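Long-range contacts in methyl-accepting chemotaxis protein, putative (Geobacter sulfurreducens, PDB 3OOV), which probably takes part in chemotaxis signalling, its crystallised fragment forming a GAF domain, a fold that in relatives often binds small ligands or pairs subunits: residues G33-A42 with I127-S137; I11-L21 with A156-K167. All coordinates share one frame; numbering follows the deposited sequence.

Contact 1: G33-A42 with I127-S137. With GOL (glycerol), chain C.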
# COMPACT_ATOMS: atom_id res chain seq x y z
N GLY A 33 -18.10 5.41 -12.14
CA GLY A 33 -19.01 4.52 -11.40
C GLY A 33 -18.60 4.13 -9.97
O GLY A 33 -19.31 3.30 -9.35
N TYR A 34 -17.53 4.72 -9.39
CA TYR A 34 -17.30 4.50 -7.91
C TYR A 34 -18.41 5.14 -7.15
O TYR A 34 -18.75 6.30 -7.40
CB TYR A 34 -15.95 5.03 -7.40
CG TYR A 34 -14.87 4.24 -8.07
CD1 TYR A 34 -14.64 2.93 -7.66
CD2 TYR A 34 -14.22 4.71 -9.21
CE1 TYR A 34 -13.72 2.15 -8.28
CE2 TYR A 34 -13.29 3.93 -9.87
CZ TYR A 34 -13.02 2.63 -9.36
OH TYR A 34 -12.11 1.77 -9.95
N GLU A 35 -18.93 4.43 -6.18
CA GLU A 35 -20.17 4.78 -5.54
C GLU A 35 -19.99 5.95 -4.52
O GLU A 35 -20.80 6.85 -4.49
CB GLU A 35 -20.65 3.51 -4.81
CG GLU A 35 -22.04 3.61 -4.31
CD GLU A 35 -22.36 2.68 -3.08
OE1 GLU A 35 -22.05 1.43 -3.23
OE2 GLU A 35 -22.95 3.22 -2.03
N ARG A 36 -18.95 5.91 -3.68
CA ARG A 36 -18.68 6.94 -2.70
C ARG A 36 -17.23 7.41 -2.85
O ARG A 36 -16.31 6.59 -2.87
CB ARG A 36 -18.87 6.37 -1.28
CG ARG A 36 -20.08 5.57 -1.13
CD ARG A 36 -21.30 6.36 -0.70
NE ARG A 36 -22.43 5.46 -0.45
CZ ARG A 36 -23.31 5.59 0.56
NH1 ARG A 36 -23.20 6.57 1.47
NH2 ARG A 36 -24.32 4.72 0.69
N VAL A 37 -17.05 8.71 -3.02
CA VAL A 37 -15.75 9.30 -3.24
C VAL A 37 -15.66 10.47 -2.29
O VAL A 37 -16.43 11.45 -2.41
CB VAL A 37 -15.48 9.74 -4.68
CG1 VAL A 37 -14.07 10.41 -4.81
CG2 VAL A 37 -15.58 8.51 -5.63
N ASN A 38 -14.78 10.29 -1.33
CA ASN A 38 -14.60 11.25 -0.25
C ASN A 38 -13.19 11.86 -0.36
O ASN A 38 -12.18 11.13 -0.61
CB ASN A 38 -14.87 10.64 1.13
CG ASN A 38 -16.30 10.07 1.24
OD1 ASN A 38 -17.30 10.82 1.09
ND2 ASN A 38 -16.40 8.73 1.43
N ILE A 39 -13.12 13.17 -0.30
CA ILE A 39 -11.80 13.83 -0.35
C ILE A 39 -11.63 14.80 0.83
O ILE A 39 -12.46 15.68 1.03
CB ILE A 39 -11.56 14.56 -1.68
CG1 ILE A 39 -11.79 13.63 -2.85
CG2 ILE A 39 -10.08 15.20 -1.72
CD1 ILE A 39 -11.76 14.40 -4.24
N LEU A 40 -10.58 14.59 1.61
CA LEU A 40 -10.30 15.36 2.82
C LEU A 40 -8.92 15.95 2.69
O LEU A 40 -8.00 15.25 2.20
CB LEU A 40 -10.37 14.48 4.05
CG LEU A 40 -11.77 13.79 4.20
CD1 LEU A 40 -11.70 12.36 3.67
CD2 LEU A 40 -12.32 13.76 5.63
N MSE A 41 -8.78 17.22 3.09
CA MSE A 41 -7.52 18.00 2.97
C MSE A 41 -7.01 18.42 4.35
O MSE A 41 -7.80 18.87 5.21
CB MSE A 41 -7.76 19.22 2.08
CG MSE A 41 -8.11 18.76 0.65
SE MSE A 41 -6.52 17.96 -0.30
CE MSE A 41 -5.49 19.55 -0.32
N ALA A 42 -5.72 18.17 4.61
CA ALA A 42 -5.13 18.59 5.91
C ALA A 42 -5.16 20.11 6.06
O ALA A 42 -5.01 20.86 5.05
CB ALA A 42 -3.68 18.12 5.97
N ILE A 127 -0.78 15.76 1.65
CA ILE A 127 -1.59 16.91 2.02
C ILE A 127 -3.09 16.61 2.15
O ILE A 127 -3.86 17.51 2.46
CB ILE A 127 -1.32 18.05 1.06
CG1 ILE A 127 -1.66 17.63 -0.37
CG2 ILE A 127 0.19 18.45 1.18
CD1 ILE A 127 -1.66 18.82 -1.35
N GLY A 128 -3.52 15.38 1.88
CA GLY A 128 -4.92 15.00 2.10
C GLY A 128 -5.10 13.56 1.63
O GLY A 128 -4.11 12.93 1.36
N VAL A 129 -6.34 13.08 1.49
CA VAL A 129 -6.67 11.70 1.12
C VAL A 129 -7.91 11.61 0.22
O VAL A 129 -8.88 12.41 0.33
CB VAL A 129 -6.86 10.72 2.39
CG1 VAL A 129 -5.61 10.65 3.29
CG2 VAL A 129 -8.03 11.11 3.27
N PHE A 130 -7.90 10.60 -0.67
CA PHE A 130 -9.14 10.07 -1.26
C PHE A 130 -9.55 8.87 -0.44
O PHE A 130 -8.73 8.00 -0.19
CB PHE A 130 -8.88 9.59 -2.67
CG PHE A 130 -8.87 10.65 -3.67
CD1 PHE A 130 -7.91 11.67 -3.63
CD2 PHE A 130 -9.81 10.64 -4.71
CE1 PHE A 130 -7.87 12.68 -4.62
CE2 PHE A 130 -9.80 11.64 -5.70
CZ PHE A 130 -8.82 12.67 -5.68
N ALA A 131 -10.80 8.81 0.00
CA ALA A 131 -11.33 7.59 0.63
C ALA A 131 -12.48 7.15 -0.31
O ALA A 131 -13.43 7.91 -0.51
CB ALA A 131 -11.88 7.93 2.05
N VAL A 132 -12.41 5.93 -0.84
CA VAL A 132 -13.32 5.49 -1.90
C VAL A 132 -13.92 4.12 -1.50
O VAL A 132 -13.22 3.27 -0.90
CB VAL A 132 -12.66 5.40 -3.29
CG1 VAL A 132 -13.69 4.95 -4.41
CG2 VAL A 132 -12.07 6.75 -3.75
N ASP A 133 -15.22 3.94 -1.78
CA ASP A 133 -15.88 2.66 -1.54
C ASP A 133 -17.05 2.40 -2.49
O ASP A 133 -17.61 3.33 -3.08
CB ASP A 133 -16.30 2.47 -0.07
CG ASP A 133 -17.54 3.26 0.28
OD1 ASP A 133 -18.64 2.77 -0.12
OD2 ASP A 133 -17.45 4.38 0.91
N ASN A 134 -17.35 1.09 -2.66
CA ASN A 134 -18.55 0.64 -3.43
C ASN A 134 -19.36 -0.24 -2.41
O ASN A 134 -19.56 -1.43 -2.62
CB ASN A 134 -18.07 -0.21 -4.63
CG ASN A 134 -17.58 0.63 -5.81
OD1 ASN A 134 -17.95 1.80 -5.98
ND2 ASN A 134 -16.75 0.02 -6.66
N ARG A 135 -19.71 0.33 -1.28
CA ARG A 135 -20.21 -0.50 -0.18
C ARG A 135 -21.51 -1.26 -0.49
O ARG A 135 -21.85 -2.15 0.25
CB ARG A 135 -20.44 0.36 1.07
CG ARG A 135 -21.74 1.23 1.02
CD ARG A 135 -21.76 2.30 2.18
NE ARG A 135 -20.65 3.26 2.05
CZ ARG A 135 -20.48 4.34 2.82
NH1 ARG A 135 -21.31 4.59 3.81
NH2 ARG A 135 -19.46 5.19 2.61
N SER A 136 -22.27 -0.87 -1.51
CA SER A 136 -23.51 -1.57 -1.75
C SER A 136 -23.26 -2.73 -2.73
O SER A 136 -24.12 -3.58 -2.92
CB SER A 136 -24.63 -0.63 -2.20
OG SER A 136 -24.57 -0.47 -3.58
N SER A 137 -22.06 -2.79 -3.29
CA SER A 137 -21.68 -3.93 -4.11
C SER A 137 -20.93 -4.92 -3.21
O SER A 137 -20.23 -4.55 -2.25
CB SER A 137 -20.87 -3.49 -5.32
OG SER A 137 -20.31 -4.62 -6.01
C1 GOL C . -14.06 4.75 4.48
O1 GOL C . -13.91 5.48 5.67
C2 GOL C . -15.01 5.58 3.64
O2 GOL C . -16.35 5.30 4.06
C3 GOL C . -14.76 5.13 2.22
O3 GOL C . -15.43 5.96 1.29
O HOH W 1 -3.64 20.23 2.58
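Strands 36-42 and 127-133 run antiparallel, from the hydrogen-bonded pair Arg36-Asp133 to the non-hydrogen-bonded pair Met41-Gly128, with their axes 4.5 Å apart at closest approach. They are the two middle strands of the GAF domain's antiparallel sheet. The side chains fall on two faces. On one, Ile39 lies alongside Phe130 and puts CG1 over the centre of the ring, 4.0 Å from its centroid. Ile39 CD1 continues over the same face toward CE2 and CZ.

The other face carries Arg36, Asn38, Leu40, Val129, Ala131 and Asp133, with Leu40 CD1 against Val129 CG2. At its polar end the guanidinium groups of Arg36 and Arg135 stack nearly parallel, centres 3.8 Å apart. Each has a carboxylate at its edge, which probably offsets the like charges. Arg36 NE bonds Glu35 OE2 at 2.8 Å. Arg135 grips Asp133 side-on, NE to OD1 and NH2 to OD2. The Arg135 backbone N also reaches OD1, closing an Asx turn. A glycerol, probably from the crystallisation liquor, donates from O3 to Asp133 OD2 at 2.6 Å.

Where the strands give way to loops, Glu35 CG is anti to its backbone N (chi1 -169°), and the extended chain carries OE1 to Ser136. Ser136 N meets the syn lone pair of Glu35 OE1 at 2.9 Å, and Ser136 OG donates to the same oxygen from above the carboxylate plane. Glu35 N lies almost in line with the Asn134 CG-OD1 bond, 2.8 Å from OD1, though its N-H is bent (154°).

Strands 48-55 and 115-122 flank the pair. Helix 17-31 packs on the Val37, Met41 and Phe130 face.

Contact 2: I11-L21 with A156-K167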
# COMPACT_ATOMS: atom_id res chain seq x y z
N ILE A 11 -10.47 20.43 -14.95
CA ILE A 11 -9.56 20.57 -13.82
C ILE A 11 -8.58 21.70 -14.20
O ILE A 11 -8.48 22.72 -13.52
CB ILE A 11 -8.87 19.21 -13.50
CG1 ILE A 11 -9.90 18.29 -12.80
CG2 ILE A 11 -7.59 19.40 -12.68
CD1 ILE A 11 -9.47 16.83 -12.64
N GLN A 12 -7.95 21.48 -15.35
CA GLN A 12 -7.05 22.37 -16.04
C GLN A 12 -7.50 23.84 -15.99
O GLN A 12 -6.70 24.73 -15.72
CB GLN A 12 -6.98 21.85 -17.47
CG GLN A 12 -5.64 21.95 -18.21
CD GLN A 12 -4.47 21.16 -17.58
OE1 GLN A 12 -4.02 20.16 -18.16
NE2 GLN A 12 -3.95 21.64 -16.43
N LYS A 13 -8.79 24.06 -16.19
CA LYS A 13 -9.37 25.42 -16.26
C LYS A 13 -9.60 26.08 -14.91
O LYS A 13 -9.84 27.28 -14.82
CB LYS A 13 -10.70 25.33 -17.00
CG LYS A 13 -10.68 25.70 -18.47
CD LYS A 13 -10.90 27.26 -18.57
CE LYS A 13 -11.77 27.64 -19.77
NZ LYS A 13 -13.19 27.10 -19.68
N SER A 14 -9.54 25.31 -13.83
CA SER A 14 -9.83 25.86 -12.51
C SER A 14 -8.58 26.35 -11.78
O SER A 14 -7.50 25.81 -11.97
CB SER A 14 -10.51 24.80 -11.63
OG SER A 14 -10.63 25.28 -10.30
N ILE A 15 -8.76 27.36 -10.95
CA ILE A 15 -7.70 27.87 -10.09
C ILE A 15 -8.24 27.91 -8.61
O ILE A 15 -7.75 28.67 -7.77
CB ILE A 15 -7.08 29.26 -10.61
CG1 ILE A 15 -8.14 30.35 -10.75
CG2 ILE A 15 -6.29 29.06 -11.95
CD1 ILE A 15 -7.57 31.77 -10.64
N ASP A 16 -9.24 27.06 -8.32
CA ASP A 16 -9.82 26.88 -6.98
C ASP A 16 -9.61 25.38 -6.58
O ASP A 16 -10.32 24.47 -7.10
CB ASP A 16 -11.31 27.25 -7.03
CG ASP A 16 -12.07 26.96 -5.75
OD1 ASP A 16 -13.05 27.70 -5.46
OD2 ASP A 16 -11.74 25.99 -5.04
N VAL A 17 -8.64 25.13 -5.70
CA VAL A 17 -8.31 23.79 -5.18
C VAL A 17 -9.56 22.91 -4.88
O VAL A 17 -9.69 21.82 -5.41
CB VAL A 17 -7.32 23.85 -3.95
CG1 VAL A 17 -7.25 22.44 -3.15
CG2 VAL A 17 -5.94 24.33 -4.39
N ASP A 18 -10.50 23.44 -4.12
CA ASP A 18 -11.66 22.68 -3.71
C ASP A 18 -12.52 22.31 -4.90
O ASP A 18 -13.11 21.20 -4.96
CB ASP A 18 -12.48 23.48 -2.73
CG ASP A 18 -11.84 23.53 -1.36
OD1 ASP A 18 -10.77 22.90 -1.15
OD2 ASP A 18 -12.44 24.20 -0.49
N GLU A 19 -12.61 23.25 -5.86
CA GLU A 19 -13.33 22.95 -7.09
C GLU A 19 -12.68 21.79 -7.86
O GLU A 19 -13.36 20.93 -8.41
CB GLU A 19 -13.42 24.21 -7.94
CG GLU A 19 -14.22 24.13 -9.20
CD GLU A 19 -14.29 25.50 -9.89
OE1 GLU A 19 -15.41 26.07 -9.90
OE2 GLU A 19 -13.22 26.01 -10.37
N VAL A 20 -11.35 21.76 -7.87
CA VAL A 20 -10.62 20.73 -8.56
C VAL A 20 -10.86 19.38 -7.86
O VAL A 20 -10.92 18.35 -8.51
CB VAL A 20 -9.15 21.02 -8.53
CG1 VAL A 20 -8.29 19.76 -8.81
CG2 VAL A 20 -8.80 22.18 -9.52
N LEU A 21 -10.97 19.42 -6.54
CA LEU A 21 -11.21 18.24 -5.74
C LEU A 21 -12.66 17.77 -6.02
O LEU A 21 -12.86 16.60 -6.32
CB LEU A 21 -10.99 18.55 -4.27
CG LEU A 21 -9.50 18.85 -4.03
CD1 LEU A 21 -9.25 19.21 -2.58
CD2 LEU A 21 -8.56 17.67 -4.42
N ALA A 156 -5.19 15.52 -8.86
CA ALA A 156 -5.44 16.52 -7.80
C ALA A 156 -4.09 17.15 -7.37
O ALA A 156 -3.99 18.33 -7.25
CB ALA A 156 -6.13 15.90 -6.62
N SER A 157 -3.09 16.32 -7.10
CA SER A 157 -1.78 16.75 -6.56
C SER A 157 -1.05 17.71 -7.57
O SER A 157 -0.74 18.86 -7.24
CB SER A 157 -0.94 15.49 -6.27
OG SER A 157 0.40 15.86 -6.08
N SER A 158 -0.88 17.28 -8.81
CA SER A 158 -0.44 18.22 -9.91
C SER A 158 -1.17 19.55 -9.97
O SER A 158 -0.55 20.60 -10.12
CB SER A 158 -0.61 17.59 -11.29
OG SER A 158 0.28 16.51 -11.37
N ALA A 159 -2.49 19.52 -9.87
CA ALA A 159 -3.24 20.73 -9.97
C ALA A 159 -3.12 21.61 -8.69
O ALA A 159 -3.18 22.85 -8.75
CB ALA A 159 -4.68 20.43 -10.24
N ILE A 160 -3.00 20.98 -7.51
CA ILE A 160 -2.76 21.75 -6.31
C ILE A 160 -1.43 22.52 -6.45
O ILE A 160 -1.35 23.68 -6.12
CB ILE A 160 -2.80 20.86 -5.08
CG1 ILE A 160 -4.28 20.42 -4.91
CG2 ILE A 160 -2.21 21.62 -3.81
CD1 ILE A 160 -4.49 19.38 -3.88
N VAL A 161 -0.40 21.84 -6.95
CA VAL A 161 0.91 22.42 -7.18
C VAL A 161 0.83 23.60 -8.18
O VAL A 161 1.31 24.70 -7.85
CB VAL A 161 1.94 21.36 -7.62
CG1 VAL A 161 3.24 22.01 -8.18
CG2 VAL A 161 2.31 20.49 -6.44
N ARG A 162 0.20 23.38 -9.35
CA ARG A 162 -0.06 24.45 -10.31
C ARG A 162 -0.77 25.62 -9.65
O ARG A 162 -0.35 26.77 -9.79
CB ARG A 162 -0.86 24.00 -11.54
CG ARG A 162 -1.40 25.18 -12.42
CD ARG A 162 -2.19 24.74 -13.77
NE ARG A 162 -3.42 23.96 -13.52
CZ ARG A 162 -4.54 24.44 -12.98
NH1 ARG A 162 -4.61 25.74 -12.70
NH2 ARG A 162 -5.57 23.63 -12.72
N ILE A 163 -1.84 25.36 -8.92
CA ILE A 163 -2.59 26.46 -8.37
C ILE A 163 -1.72 27.20 -7.31
O ILE A 163 -1.69 28.44 -7.28
CB ILE A 163 -3.92 26.00 -7.82
CG1 ILE A 163 -4.87 25.51 -8.94
CG2 ILE A 163 -4.56 27.08 -6.95
CD1 ILE A 163 -6.14 24.74 -8.40
N ASN A 164 -0.99 26.44 -6.50
CA ASN A 164 -0.19 27.08 -5.45
C ASN A 164 0.94 27.95 -6.03
O ASN A 164 1.16 29.07 -5.55
CB ASN A 164 0.34 26.05 -4.40
CG ASN A 164 -0.77 25.52 -3.46
OD1 ASN A 164 -1.79 26.18 -3.21
ND2 ASN A 164 -0.54 24.34 -2.88
N LEU A 165 1.63 27.42 -7.03
CA LEU A 165 2.77 28.08 -7.70
C LEU A 165 2.24 29.39 -8.32
O LEU A 165 2.89 30.44 -8.24
CB LEU A 165 3.56 27.13 -8.66
CG LEU A 165 4.55 26.08 -8.02
CD1 LEU A 165 3.95 25.39 -6.80
CD2 LEU A 165 5.22 24.96 -8.93
N LEU A 166 0.98 29.35 -8.73
CA LEU A 166 0.33 30.46 -9.40
C LEU A 166 -0.14 31.56 -8.47
O LEU A 166 -0.03 32.76 -8.78
CB LEU A 166 -0.89 29.93 -10.17
CG LEU A 166 -1.59 30.66 -11.28
CD1 LEU A 166 -0.55 30.92 -12.41
CD2 LEU A 166 -2.86 29.88 -11.82
N LYS A 167 -0.76 31.17 -7.36
CA LYS A 167 -1.25 32.19 -6.44
C LYS A 167 -0.19 32.67 -5.43
O LYS A 167 -0.48 33.56 -4.64
CB LYS A 167 -2.47 31.67 -5.68
CG LYS A 167 -3.71 31.38 -6.58
CD LYS A 167 -4.90 30.88 -5.72
CE LYS A 167 -6.27 31.08 -6.42
NZ LYS A 167 -7.42 30.57 -5.60
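Arg162 and Ile163 of helix 143-167 meet the turn between helices 7-13 and 17-31, where the N-terminal and C-terminal helices of this GAF-domain fragment pack together. Helix segments 17-21 and 156-167 are antiparallel at 163°, with axes 10.0 Å apart.

The Arg162 side chain leaves CB with CG anti to the backbone N (chi1 168°), runs straight through CD, and bends at chi3. NE passes 3.8 Å from Gln12 NE2. Gln12 O sits over one face of the guanidinium, near CZ. NH1 and NH2 then grip Ser14 O end-on, each at 3.0 Å. Ser14 O lies near the guanidinium plane, facing both NH groups, and accepts from both. NH1 also rests near Ile15 CG2.

Next to it along the helix, Ile163 CD1 reaches Val20 CG2, and its CG2 meets Val17 CG2. Ala159 CB touches both Ile11 CG2 and Val20 CG1, 3.9 Å from each. Ser14 OG accepts from Asp16 N in an ST turn, and Asp16 is the N-cap of helix 17-31, its OD2 accepting from Glu19 N. Near the end of helix 143-167, the extended Lys167 chain brings NZ to Ile15 O at 2.9 Å, nearly along the C=O axis.

Contact 1 is central, about 5 Å from the centre of the chain, centre to centre, and few of its residues are exposed. Contact 2 is peripheral, about 16 Å out, with a buried aliphatic side and exposed residues such as Ile15, Leu166 and Lys167. Helix 17-31 leads into strand 36-42, and strand 125-133 is followed by helix 143-167, so both contacts tie the same two parts of the chain. They meet through Leu21 and Ile160, which pack on Ile39, Met41 and Ile127; Met41 CE is 3.7 Å from Ile160 CD1. Paired backbone bonds hold contact 1. Contact 2 relies on aliphatic packing, and the cations that cross it, Arg162 and Lys167, bind backbone carbonyls.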